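Local coordinates for protein HTH-type transcriptional regulator cbl (Escherichia coli K12, PDB 2FYI) that may serve as an accessory regulator of the cys regulon, this chain being the cofactor-binding domain of a LysR-type, DNA-binding transcription factor, at residues T21-Q24 with A25-L29; A56-Q60 with N61-D65; T117-Q120 with G121-G124; W206-L209 with E210-A214. All coordinates share one frame; numbering follows the deposited sequence.

How the interactions relate
All four contacts are local and come in series along the chain; each closes a single turn or helix end, and none nests in or crosses another. Interaction 1 follows strand 14-20 and spans helix 22-27. Interaction 2 ends helix 52-61 and leads into strand 66-69, while interaction 3 turns strand 115-118 toward helix 125-134. Interaction 4 closes the end of helix 203-212. Interaction 1 is the one that links others: T23 OG1 lies 3.2 Å from T123 OG1 of interaction 3, a probable hydrogen bond, and L29 packs on F208 of interaction 4. Interactions 3 and 4, centres about 27 Å apart, flank the middle of the domain.

Interaction 1: T21-Q24 with A25-L29; sequences THTQ and ARYSL
R26 runs its aliphatic chain alongside the imidazole of H22, one turn earlier in helix 22-27. R26 CG sits over one face of the ring, 4.0 Å from its centroid, as a CH-pi contact, while R26 CD lies by its NE2 and CE1 atoms. With H22 CG anti to the backbone N (chi1 176°), the ring lies along the R26 chain; the guanidinium is turned 75° from the imidazole. Beyond the ring, R26 NH1 forms a salt bridge with D149, to which H22 NE2 adds a weak hydrogen bond, and R26 NE bonds T153 of the second subunit. Replacing H22 by an alanine would probably deprive the R26 methylenes of the flat surface they lie on and D149 of one partner. In this periplasmic-binding-protein type of fold, T21 is the N-cap where strand 14-20 passes into the helix, and T21 O receives A25 N at 3.0 Å. T23 and Y27 cross at about a right angle, T23 CG2 lying 4.0 Å from Y27 CD1. At the C-terminal end, Q24 O accepts from S28 N and L29 N, which approach opposite faces of its carbonyl plane; a water bridges Q24 OE1 and S28 OG.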
loop_
_atom_site.group_PDB
_atom_site.type_symbol
_atom_site.label_atom_id
_atom_site.label_comp_id
_atom_site.label_asym_id
_atom_site.label_seq_id
_atom_site.Cartn_x
_atom_site.Cartn_y
_atom_site.Cartn_z
ATOM N N THR A 21 2.913 0.872 9.184
ATOM C CA THR A 21 2.159 0.234 8.092
ATOM C C THR A 21 1.140 1.162 7.461
ATOM O O THR A 21 0.801 2.200 8.033
ATOM C CB THR A 21 1.361 -0.974 8.626
ATOM O OG1 THR A 21 0.495 -0.553 9.709
ATOM C CG2 THR A 21 2.313 -2.019 9.136
ATOM N N HIS A 22 0.627 0.758 6.305
ATOM C CA HIS A 22 -0.381 1.509 5.586
ATOM C C HIS A 22 -1.555 1.807 6.487
ATOM O O HIS A 22 -2.077 2.936 6.528
ATOM C CB HIS A 22 -0.863 0.680 4.398
ATOM C CG HIS A 22 -1.987 1.316 3.639
ATOM N ND1 HIS A 22 -3.309 1.214 4.037
ATOM C CD2 HIS A 22 -1.985 2.072 2.515
ATOM C CE1 HIS A 22 -4.068 1.884 3.190
ATOM N NE2 HIS A 22 -3.288 2.416 2.262
ATOM N N THR A 23 -1.968 0.780 7.225
ATOM C CA THR A 23 -3.144 0.910 8.067
ATOM C C THR A 23 -3.046 2.088 9.042
ATOM O O THR A 23 -3.941 2.918 9.099
ATOM C CB THR A 23 -3.466 -0.362 8.903
ATOM O OG1 THR A 23 -3.385 -1.546 8.102
ATOM C CG2 THR A 23 -4.853 -0.244 9.477
ATOM N N GLN A 24 -1.980 2.165 9.836
ATOM C CA GLN A 24 -1.949 3.232 10.832
ATOM C C GLN A 24 -1.586 4.551 10.161
ATOM O O GLN A 24 -2.144 5.574 10.502
ATOM C CB GLN A 24 -1.054 2.903 12.050
ATOM C CG GLN A 24 -0.460 1.473 12.094
ATOM C CD GLN A 24 -1.475 0.349 12.365
ATOM O OE1 GLN A 24 -2.681 0.576 12.566
ATOM N NE2 GLN A 24 -0.974 -0.883 12.376
ATOM N N ALA A 25 -0.709 4.522 9.170
ATOM C CA ALA A 25 -0.358 5.735 8.504
ATOM C C ALA A 25 -1.624 6.472 8.013
ATOM O O ALA A 25 -1.727 7.705 8.111
ATOM C CB ALA A 25 0.582 5.425 7.397
ATOM N N ARG A 26 -2.604 5.722 7.529
ATOM C CA ARG A 26 -3.791 6.347 7.004
ATOM C C ARG A 26 -4.878 6.611 8.012
ATOM O O ARG A 26 -5.572 7.615 7.932
ATOM C CB ARG A 26 -4.396 5.477 5.928
ATOM C CG ARG A 26 -3.493 5.334 4.778
ATOM C CD ARG A 26 -4.241 5.330 3.539
ATOM N NE ARG A 26 -4.814 6.626 3.256
ATOM C CZ ARG A 26 -5.819 6.763 2.397
ATOM N NH1 ARG A 26 -6.314 5.679 1.792
ATOM N NH2 ARG A 26 -6.320 7.957 2.132
ATOM N N TYR A 27 -5.078 5.698 8.944
ATOM C CA TYR A 27 -6.319 5.721 9.694
ATOM C C TYR A 27 -6.217 6.063 11.168
ATOM O O TYR A 27 -7.228 6.281 11.829
ATOM C CB TYR A 27 -7.063 4.402 9.547
ATOM C CG TYR A 27 -7.228 4.008 8.120
ATOM C CD1 TYR A 27 -6.711 2.805 7.638
ATOM C CD2 TYR A 27 -7.866 4.858 7.236
ATOM C CE1 TYR A 27 -6.832 2.453 6.310
ATOM C CE2 TYR A 27 -8.003 4.521 5.921
ATOM C CZ TYR A 27 -7.479 3.320 5.452
ATOM O OH TYR A 27 -7.649 3.013 4.111
ATOM N N SER A 28 -5.012 6.106 11.712
ATOM C CA SER A 28 -4.859 6.452 13.148
ATOM C C SER A 28 -3.814 7.513 13.432
ATOM O O SER A 28 -4.034 8.337 14.294
ATOM C CB SER A 28 -4.498 5.235 13.984
ATOM O OG SER A 28 -5.254 4.115 13.559
ATOM N N LEU A 29 -2.677 7.494 12.736
ATOM C CA LEU A 29 -1.612 8.426 13.029
ATOM C C LEU A 29 -1.891 9.882 12.733
ATOM O O LEU A 29 -1.353 10.743 13.412
ATOM C CB LEU A 29 -0.352 8.041 12.307
ATOM C CG LEU A 29 0.378 6.906 12.974
ATOM C CD1 LEU A 29 1.367 6.333 11.971
ATOM C CD2 LEU A 29 1.083 7.396 14.214
HETATM O O HOH W 1 -4.872 1.876 12.532
#

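Interaction 2: A56-Q60 with N61-D65; sequences ATLLQ and NGEAD
L58 makes the close-packed side of this helix end, where A64 and E63 fold back on it. The CB atoms of L58 and A64 meet at 4.0 Å, and L58 CD2 reaches E63 CB at 3.6 Å, the two side chains crossing at about a right angle. L59 adds its CD2 branch, 4.4 Å from A64 CB, and so A64, buried, is touched by both leucines; T17 and A19 of strand 14-20 also pack against it. Beside this packing a water bridges L59 O (2.8 Å) and A64 O (2.7 Å). The turn itself is a Schellman motif: G62 leaves the helix with positive phi (74°), a conformation that favours glycine, and G62 N donates to L59 O at 3.1 Å from above the carbonyl plane. N61 N closes the last regular turn on T57 O. This reversal belongs to a beta-alpha-beta crossover, in which helix 52-61 joins strand 43-49 to strand 66-69 with strand 14-20 lying between them in the sheet. The other side is looser and faces solvent. There N61, exposed, runs beside T57 with its ND2 3.4 Å from T57 CG2, a touch without directional bonding, and the carboxylate of E63 leads away from the helix.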
loop_
_atom_site.group_PDB
_atom_site.type_symbol
_atom_site.label_atom_id
_atom_site.label_comp_id
_atom_site.label_asym_id
_atom_site.label_seq_id
_atom_site.Cartn_x
_atom_site.Cartn_y
_atom_site.Cartn_z
ATOM N N ALA A 56 10.368 -4.032 12.256
ATOM C CA ALA A 56 11.176 -4.611 13.323
ATOM C C ALA A 56 12.664 -4.435 13.029
ATOM O O ALA A 56 13.435 -4.084 13.906
ATOM C CB ALA A 56 10.837 -6.073 13.522
ATOM N N THR A 57 13.076 -4.669 11.792
ATOM C CA THR A 57 14.469 -4.511 11.444
ATOM C C THR A 57 14.916 -3.075 11.634
ATOM O O THR A 57 15.979 -2.834 12.187
ATOM C CB THR A 57 14.682 -4.918 10.019
ATOM O OG1 THR A 57 14.439 -6.316 9.933
ATOM C CG2 THR A 57 16.089 -4.641 9.587
ATOM N N LEU A 58 14.110 -2.112 11.188
ATOM C CA LEU A 58 14.512 -0.714 11.303
ATOM C C LEU A 58 14.696 -0.352 12.759
ATOM O O LEU A 58 15.589 0.402 13.104
ATOM C CB LEU A 58 13.502 0.220 10.642
ATOM C CG LEU A 58 13.344 0.093 9.120
ATOM C CD1 LEU A 58 12.082 0.799 8.747
ATOM C CD2 LEU A 58 14.512 0.661 8.352
ATOM N N LEU A 59 13.857 -0.903 13.625
ATOM C CA LEU A 59 14.011 -0.628 15.035
ATOM C C LEU A 59 15.288 -1.248 15.550
ATOM O O LEU A 59 16.028 -0.591 16.269
ATOM C CB LEU A 59 12.817 -1.127 15.829
ATOM C CG LEU A 59 11.554 -0.276 15.854
ATOM C CD1 LEU A 59 10.512 -0.926 16.748
ATOM C CD2 LEU A 59 11.872 1.104 16.345
ATOM N N GLN A 60 15.556 -2.500 15.191
ATOM C CA GLN A 60 16.778 -3.159 15.640
ATOM C C GLN A 60 18.011 -2.357 15.254
ATOM O O GLN A 60 18.931 -2.249 16.035
ATOM C CB GLN A 60 16.881 -4.583 15.097
ATOM C CG GLN A 60 15.698 -5.507 15.513
ATOM C CD GLN A 60 15.459 -6.702 14.539
ATOM O OE1 GLN A 60 16.411 -7.217 13.921
ATOM N NE2 GLN A 60 14.182 -7.139 14.404
ATOM N N ASN A 61 18.008 -1.770 14.063
ATOM C CA ASN A 61 19.134 -1.002 13.539
ATOM C C ASN A 61 19.216 0.437 13.991
ATOM O O ASN A 61 20.162 1.125 13.666
ATOM C CB ASN A 61 19.022 -0.939 12.022
ATOM C CG ASN A 61 19.144 -2.298 11.379
ATOM O OD1 ASN A 61 19.747 -3.206 11.957
ATOM N ND2 ASN A 61 18.566 -2.454 10.179
ATOM N N GLY A 62 18.203 0.928 14.678
ATOM C CA GLY A 62 18.168 2.342 15.010
ATOM C C GLY A 62 17.828 3.262 13.849
ATOM O O GLY A 62 17.844 4.459 13.991
ATOM N N GLU A 63 17.504 2.702 12.695
ATOM C CA GLU A 63 17.015 3.490 11.558
ATOM C C GLU A 63 15.661 4.144 11.811
ATOM O O GLU A 63 15.275 5.051 11.061
ATOM C CB GLU A 63 16.853 2.627 10.315
ATOM C CG GLU A 63 18.108 2.006 9.798
ATOM C CD GLU A 63 19.161 3.045 9.547
ATOM O OE1 GLU A 63 18.809 4.188 9.174
ATOM O OE2 GLU A 63 20.361 2.737 9.748
ATOM N N ALA A 64 14.926 3.657 12.816
ATOM C CA ALA A 64 13.686 4.288 13.229
ATOM C C ALA A 64 13.664 4.358 14.735
ATOM O O ALA A 64 14.204 3.498 15.398
ATOM C CB ALA A 64 12.513 3.512 12.725
ATOM N N ASP A 65 13.018 5.380 15.266
ATOM C CA ASP A 65 12.873 5.552 16.688
ATOM C C ASP A 65 11.691 4.734 17.251
ATOM O O ASP A 65 11.851 4.023 18.228
ATOM C CB ASP A 65 12.756 7.056 16.997
ATOM C CG ASP A 65 13.906 7.911 16.344
ATOM O OD1 ASP A 65 15.110 7.565 16.502
ATOM O OD2 ASP A 65 13.629 8.963 15.692
HETATM O O HOH W 2 15.671 2.014 17.156
#

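Interaction 3: T117-Q120 with G121-G124; sequences TYRQ and GITG
R119 to I122 form a type II beta turn closed by I122 N donating to R119 O, 3.3 Å apart with an N-H...O angle of 147°. G121 occupies the third position with phi 98°, where a CB would collide with Q120 O. After I122, T123 and G124 both take positive phi, and G124 becomes the N-cap of helix 125-134, so the turn is the link from strand 115-118 to that helix in the second alpha/beta lobe of this periplasmic-binding-protein fold. The main side-chain contact is made by Y118 and T123. T123 CB lies over the centre of one face of the Y118 ring, 3.5 Å from the centroid and 8° off the normal, a CH-pi contact; T123 CG2 extends across that face toward Y118 CE1 and CZ. This methyl stands anti to T123 N, with OG1 beside that nitrogen and bonded to T23. Y118 OH is gripped by S148 OG and A165 N. A phenylalanine here lacks the hydroxyl, and S148 OG and A165 N would probably be left without their common partner. R119 CG also nears I122 CG1, a doubtful contact because I122 is modelled in two conformers; the R119 guanidinium forms a salt bridge with E54 of the second subunit.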
loop_
_atom_site.group_PDB
_atom_site.type_symbol
_atom_site.label_atom_id
_atom_site.label_comp_id
_atom_site.label_asym_id
_atom_site.label_seq_id
_atom_site.Cartn_x
_atom_site.Cartn_y
_atom_site.Cartn_z
ATOM N N THR A 117 -8.854 -9.844 0.841
ATOM C CA THR A 117 -8.370 -9.520 2.166
ATOM C C THR A 117 -6.858 -9.429 2.226
ATOM O O THR A 117 -6.189 -9.591 1.202
ATOM C CB THR A 117 -8.901 -10.485 3.209
ATOM O OG1 THR A 117 -8.826 -9.846 4.477
ATOM C CG2 THR A 117 -8.098 -11.740 3.243
ATOM N N TYR A 118 -6.337 -9.145 3.415
ATOM C CA TYR A 118 -4.900 -8.947 3.588
ATOM C C TYR A 118 -4.127 -10.226 3.361
ATOM O O TYR A 118 -4.616 -11.304 3.617
ATOM C CB TYR A 118 -4.594 -8.405 4.985
ATOM C CG TYR A 118 -5.387 -7.171 5.294
ATOM C CD1 TYR A 118 -6.425 -7.216 6.222
ATOM C CD2 TYR A 118 -5.135 -5.979 4.626
ATOM C CE1 TYR A 118 -7.183 -6.100 6.498
ATOM C CE2 TYR A 118 -5.880 -4.862 4.893
ATOM C CZ TYR A 118 -6.915 -4.933 5.831
ATOM O OH TYR A 118 -7.678 -3.825 6.124
ATOM N N ARG A 119 -2.906 -10.101 2.888
ATOM C CA ARG A 119 -2.066 -11.250 2.724
ATOM C C ARG A 119 -1.621 -11.778 4.104
ATOM O O ARG A 119 -1.701 -11.072 5.083
ATOM C CB ARG A 119 -0.866 -10.830 1.910
ATOM C CG ARG A 119 0.347 -10.747 2.754
ATOM C CD ARG A 119 1.394 -9.852 2.192
ATOM N NE ARG A 119 1.835 -10.218 0.854
ATOM C CZ ARG A 119 2.996 -9.814 0.370
ATOM N NH1 ARG A 119 3.786 -9.090 1.150
ATOM N NH2 ARG A 119 3.369 -10.125 -0.860
ATOM N N GLN A 120 -1.142 -13.014 4.185
ATOM C CA GLN A 120 -0.751 -13.589 5.472
ATOM C C GLN A 120 0.360 -12.787 6.045
ATOM O O GLN A 120 1.235 -12.358 5.317
ATOM C CB GLN A 120 -0.256 -15.012 5.317
ATOM C CG GLN A 120 -1.087 -15.813 4.366
ATOM C CD GLN A 120 -1.140 -17.274 4.749
ATOM O OE1 GLN A 120 -0.179 -18.025 4.548
ATOM N NE2 GLN A 120 -2.266 -17.689 5.302
ATOM N N GLY A 121 0.326 -12.600 7.359
ATOM C CA GLY A 121 1.362 -11.866 8.055
ATOM C C GLY A 121 1.002 -10.420 8.318
ATOM O O GLY A 121 1.702 -9.731 9.067
ATOM N N ILE A 122 -0.081 -9.941 7.715
ATOM C CA ILE A 122 -0.394 -8.517 7.810
ATOM C C ILE A 122 -1.872 -8.159 8.011
ATOM O O ILE A 122 -2.784 -8.802 7.475
ATOM C CB ILE A 122 0.175 -7.705 6.614
ATOM C CG1 ILE A 122 -0.559 -8.049 5.317
ATOM C CG2 ILE A 122 1.662 -7.927 6.474
ATOM C CD1 ILE A 122 -0.966 -6.856 4.566
ATOM N N THR A 123 -2.066 -7.092 8.780
ATOM C CA THR A 123 -3.370 -6.618 9.244
ATOM C C THR A 123 -4.353 -7.703 9.719
ATOM O O THR A 123 -5.504 -7.804 9.275
ATOM C CB THR A 123 -3.943 -5.619 8.232
ATOM O OG1 THR A 123 -2.912 -4.682 7.936
ATOM C CG2 THR A 123 -5.093 -4.824 8.811
ATOM N N GLY A 124 -3.849 -8.527 10.627
ATOM C CA GLY A 124 -4.671 -9.460 11.369
ATOM C C GLY A 124 -5.217 -10.628 10.594
ATOM O O GLY A 124 -6.216 -11.199 10.973
#

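Interaction 4: W206-L209 with E210-A214; sequences WRFL and ELCNA
R207 and L211 are joined by a backbone hydrogen bond spanning one helical turn, L211 N to R207 O at 2.9 Å. Further along helix 203-212, C212 N bonds F208 O at 3.1 Å. The bond from E210 N to W206 O is weak; those from C212 N and N213 N to L209 O are weak too, where the helix gives way at N213, the first residue to leave helical angles. In a sulfur-aromatic contact C212, which also touches L193 of strand 189-196, brings its SG obliquely to the F208 ring, 4.5 Å from its centroid and 45° off the normal, with F208 CE2 its nearest ring atom at 3.7 Å. The trans first torsion of F208 (chi1 -174°) carries the ring to L29 and V32 of helix 29-39. The electrostatic contact involves R207 and E210, whose side chains run abreast, guanidinium and carboxylate planes 20° apart. R207 CD comes 3.8 Å from E210 OE2, but R207 NH1 remains 4.5 Å from that oxygen, which lies well out of the guanidinium plane, so no N-H points at it. The opposite charges would therefore attract only diffusely, and local cohesion is likely to rest more on backbone hydrogen bonds and the packing of F208 with C212.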
loop_
_atom_site.group_PDB
_atom_site.type_symbol
_atom_site.label_atom_id
_atom_site.label_comp_id
_atom_site.label_asym_id
_atom_site.label_seq_id
_atom_site.Cartn_x
_atom_site.Cartn_y
_atom_site.Cartn_z
ATOM N N TRP A 206 9.811 9.865 23.972
ATOM C CA TRP A 206 9.095 9.422 25.172
ATOM C C TRP A 206 7.713 10.060 25.210
ATOM O O TRP A 206 6.719 9.401 25.518
ATOM C CB TRP A 206 9.869 9.726 26.451
ATOM C CG TRP A 206 11.207 9.091 26.525
ATOM C CD1 TRP A 206 12.434 9.732 26.611
ATOM C CD2 TRP A 206 11.488 7.696 26.535
ATOM N NE1 TRP A 206 13.454 8.806 26.682
ATOM C CE2 TRP A 206 12.901 7.548 26.633
ATOM C CE3 TRP A 206 10.695 6.550 26.470
ATOM C CZ2 TRP A 206 13.522 6.288 26.662
ATOM C CZ3 TRP A 206 11.311 5.305 26.499
ATOM C CH2 TRP A 206 12.708 5.184 26.595
ATOM N N ARG A 207 7.652 11.340 24.852
ATOM C CA ARG A 207 6.374 12.004 24.812
ATOM C C ARG A 207 5.407 11.452 23.770
ATOM O O ARG A 207 4.227 11.311 24.043
ATOM C CB ARG A 207 6.519 13.495 24.622
ATOM C CG ARG A 207 5.180 14.143 24.886
ATOM C CD ARG A 207 4.868 14.107 26.387
ATOM N NE ARG A 207 5.481 15.281 27.011
ATOM C CZ ARG A 207 4.851 16.453 27.165
ATOM N NH1 ARG A 207 3.573 16.578 26.775
ATOM N NH2 ARG A 207 5.482 17.494 27.725
ATOM N N PHE A 208 5.897 11.147 22.577
ATOM C CA PHE A 208 5.027 10.641 21.534
ATOM C C PHE A 208 4.230 9.449 22.009
ATOM O O PHE A 208 3.043 9.332 21.728
ATOM C CB PHE A 208 5.833 10.225 20.316
ATOM C CG PHE A 208 4.979 9.823 19.150
ATOM C CD1 PHE A 208 4.634 10.740 18.180
ATOM C CD2 PHE A 208 4.493 8.523 19.035
ATOM C CE1 PHE A 208 3.821 10.366 17.110
ATOM C CE2 PHE A 208 3.683 8.146 17.956
ATOM C CZ PHE A 208 3.351 9.071 17.004
ATOM N N LEU A 209 4.891 8.548 22.723
ATOM C CA LEU A 209 4.222 7.335 23.164
ATOM C C LEU A 209 3.110 7.714 24.098
ATOM O O LEU A 209 2.002 7.193 23.997
ATOM C CB LEU A 209 5.180 6.349 23.851
ATOM C CG LEU A 209 6.210 5.642 22.964
ATOM C CD1 LEU A 209 6.334 4.212 23.353
ATOM C CD2 LEU A 209 5.764 5.700 21.541
ATOM N N GLU A 210 3.398 8.639 24.998
ATOM C CA GLU A 210 2.421 9.030 26.012
ATOM C C GLU A 210 1.171 9.656 25.367
ATOM O O GLU A 210 0.028 9.214 25.545
ATOM C CB GLU A 210 3.081 10.001 26.967
ATOM C CG GLU A 210 2.236 10.342 28.130
ATOM C CD GLU A 210 2.590 11.715 28.628
ATOM O OE1 GLU A 210 3.595 11.855 29.389
ATOM O OE2 GLU A 210 1.872 12.664 28.219
ATOM N N LEU A 211 1.444 10.704 24.609
ATOM C CA LEU A 211 0.530 11.300 23.679
ATOM C C LEU A 211 -0.398 10.292 22.992
ATOM O O LEU A 211 -1.566 10.594 22.777
ATOM C CB LEU A 211 1.368 12.020 22.639
ATOM C CG LEU A 211 0.713 13.218 21.978
ATOM C CD1 LEU A 211 -0.388 13.803 22.876
ATOM C CD2 LEU A 211 1.801 14.236 21.614
ATOM N N CYS A 212 0.122 9.117 22.628
ATOM C CA CYS A 212 -0.677 8.051 22.005
ATOM C C CYS A 212 -1.664 7.372 22.943
ATOM O O CYS A 212 -2.738 6.913 22.504
ATOM C CB CYS A 212 0.231 6.955 21.536
ATOM S SG CYS A 212 0.711 7.165 19.910
ATOM N N ASN A 213 -1.294 7.279 24.223
ATOM C CA ASN A 213 -2.036 6.441 25.149
ATOM C C ASN A 213 -2.112 6.992 26.584
ATOM O O ASN A 213 -1.101 7.035 27.311
ATOM C CB ASN A 213 -1.444 5.025 25.137
ATOM C CG ASN A 213 -2.475 3.957 25.482
ATOM O OD1 ASN A 213 -3.678 4.159 25.287
ATOM N ND2 ASN A 213 -2.011 2.815 25.989
ATOM N N ALA A 214 -3.310 7.412 26.995
ATOM C CA ALA A 214 -3.497 7.962 28.334
ATOM C C ALA A 214 -3.095 6.920 29.379
ATOM O O ALA A 214 -2.750 7.268 30.515
ATOM C CB ALA A 214 -4.956 8.429 28.547
#